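Local coordinates for protein TlmII (Streptoalloteichus hindustanus, PDB 4HVM) that is a condensation-domain protein of tallysomycin biosynthesis, probably acting on phosphopantetheine-linked intermediates of nonribosomal peptide assembly, at residues L277-D282 with D298-G303. Sequence-based numbering, arbitrary orientation.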
# COMPACT_ATOMS: atom_id res chain seq x y z
N LEU A 277 -6.60 3.51 -14.72
CA LEU A 277 -6.16 3.74 -13.35
C LEU A 277 -5.31 2.58 -12.84
O LEU A 277 -5.14 1.57 -13.51
CB LEU A 277 -7.36 3.92 -12.42
CG LEU A 277 -8.21 5.20 -12.48
CD1 LEU A 277 -9.03 5.31 -13.76
CD2 LEU A 277 -9.12 5.26 -11.26
N SER A 278 -4.78 2.74 -11.63
CA SER A 278 -4.03 1.68 -10.98
C SER A 278 -4.45 1.56 -9.52
O SER A 278 -4.59 2.56 -8.82
CB SER A 278 -2.53 1.96 -11.06
OG SER A 278 -1.79 1.03 -10.28
N THR A 279 -4.67 0.33 -9.07
CA THR A 279 -5.00 0.09 -7.67
C THR A 279 -4.37 -1.22 -7.19
O THR A 279 -3.99 -2.06 -8.01
CB THR A 279 -6.52 0.04 -7.43
OG1 THR A 279 -6.80 -0.01 -6.02
CG2 THR A 279 -7.14 -1.17 -8.11
N GLU A 280 -4.27 -1.39 -5.88
CA GLU A 280 -3.68 -2.60 -5.33
C GLU A 280 -4.72 -3.70 -5.10
O GLU A 280 -5.91 -3.42 -5.00
CB GLU A 280 -2.93 -2.30 -4.02
CG GLU A 280 -1.63 -1.54 -4.22
CD GLU A 280 -1.72 -0.11 -3.75
OE1 GLU A 280 -2.20 0.12 -2.62
OE2 GLU A 280 -1.32 0.79 -4.52
N VAL A 281 -4.24 -4.94 -5.03
CA VAL A 281 -5.09 -6.08 -4.76
C VAL A 281 -4.38 -7.02 -3.79
O VAL A 281 -3.23 -7.38 -4.02
CB VAL A 281 -5.44 -6.85 -6.05
CG1 VAL A 281 -5.96 -8.24 -5.73
CG2 VAL A 281 -6.46 -6.07 -6.86
N ASP A 282 -5.06 -7.40 -2.71
CA ASP A 282 -4.50 -8.35 -1.75
C ASP A 282 -4.79 -9.76 -2.24
O ASP A 282 -5.95 -10.16 -2.34
CB ASP A 282 -5.10 -8.13 -0.36
CG ASP A 282 -4.33 -8.84 0.73
OD1 ASP A 282 -3.54 -9.76 0.41
OD2 ASP A 282 -4.50 -8.48 1.92
N ASP A 298 -0.39 -6.86 -4.88
CA ASP A 298 0.07 -6.47 -6.20
C ASP A 298 -0.84 -5.42 -6.81
O ASP A 298 -1.98 -5.25 -6.38
CB ASP A 298 0.15 -7.69 -7.12
CG ASP A 298 0.96 -7.43 -8.37
OD1 ASP A 298 1.85 -6.55 -8.35
OD2 ASP A 298 0.71 -8.13 -9.37
N ARG A 299 -0.34 -4.70 -7.81
CA ARG A 299 -1.11 -3.66 -8.48
C ARG A 299 -1.73 -4.16 -9.78
O ARG A 299 -1.08 -4.86 -10.56
CB ARG A 299 -0.23 -2.44 -8.74
CG ARG A 299 0.12 -1.65 -7.50
CD ARG A 299 1.13 -0.55 -7.81
NE ARG A 299 2.47 -1.09 -8.05
CZ ARG A 299 3.52 -0.36 -8.39
NH1 ARG A 299 3.41 0.95 -8.53
NH2 ARG A 299 4.70 -0.95 -8.59
N VAL A 300 -2.98 -3.79 -10.02
CA VAL A 300 -3.64 -4.10 -11.29
C VAL A 300 -3.99 -2.82 -12.05
O VAL A 300 -4.34 -1.80 -11.45
CB VAL A 300 -4.90 -4.97 -11.09
CG1 VAL A 300 -4.53 -6.28 -10.43
CG2 VAL A 300 -5.93 -4.24 -10.26
N VAL A 301 -3.88 -2.87 -13.37
CA VAL A 301 -4.21 -1.73 -14.21
C VAL A 301 -5.53 -1.99 -14.93
O VAL A 301 -5.67 -3.00 -15.63
CB VAL A 301 -3.11 -1.46 -15.25
CG1 VAL A 301 -3.50 -0.30 -16.15
CG2 VAL A 301 -1.79 -1.18 -14.55
N PHE A 302 -6.50 -1.11 -14.75
CA PHE A 302 -7.82 -1.27 -15.36
C PHE A 302 -8.32 0.04 -15.95
O PHE A 302 -7.89 1.12 -15.53
CB PHE A 302 -8.83 -1.82 -14.35
CG PHE A 302 -9.12 -0.88 -13.21
CD1 PHE A 302 -8.25 -0.77 -12.14
CD2 PHE A 302 -10.29 -0.13 -13.20
CE1 PHE A 302 -8.52 0.08 -11.10
CE2 PHE A 302 -10.56 0.72 -12.15
CZ PHE A 302 -9.68 0.83 -11.10
N GLY A 303 -9.24 -0.06 -16.90
CA GLY A 303 -9.77 1.12 -17.56
C GLY A 303 -11.26 1.32 -17.34
O GLY A 303 -12.05 0.39 -17.42
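Two antiparallel strands, 274-282 and 297-305, pair at one margin of the six-stranded mixed sheet in this condensation-domain fold, with 297-305 outermost. At Asp298 the ladder is already closed by two backbone bonds to Val281: Asp298 N reaches Val281 O, and Val281 N lies 2.7 Å from Asp298 O, nearly along the C=O axis. Asp298 OD2 accepts a hydrogen bond from Tyr335 N and forms another with Tyr332 OH. Arg299 forms a non-hydrogen-bonded pair with Glu280, their CA atoms 4.2 Å apart. These two side chains run alongside each other, CG against CG at 3.7 Å, but their charged ends do not meet: the Glu280 chain bends at chi2, and its OE2 hydrogen-bonds His362 ND1 and stays 5.5 Å from Arg299 NE. The Val300 side chain lies on the face shared by Thr279, Val281 and Phe302, where its CG2, in the crowded position between backbone N and carbonyl carbon, packs 3.9 Å from Val281 CG2; the valines cross at about a right angle. Its backbone is tied twice to Thr279, and Phe325 of helix 314-330 covers this face. Val301, paired with Ser278 without direct backbone bonds, places CG1 anti to its N (chi1 178°) and 3.6 Å from Leu277 O. Phe302 is gripped by Leu277 through a nearly straight bond from Leu277 N to Phe302 O and a return bond whose donor sits above the Leu277 carbonyl plane. A chi1 of 65° swings the Phe302 ring back over the neighbouring strand, so that Leu277 CB lies over one ring face while Thr279 CG2 approaches CE1 obliquely at 3.5 Å.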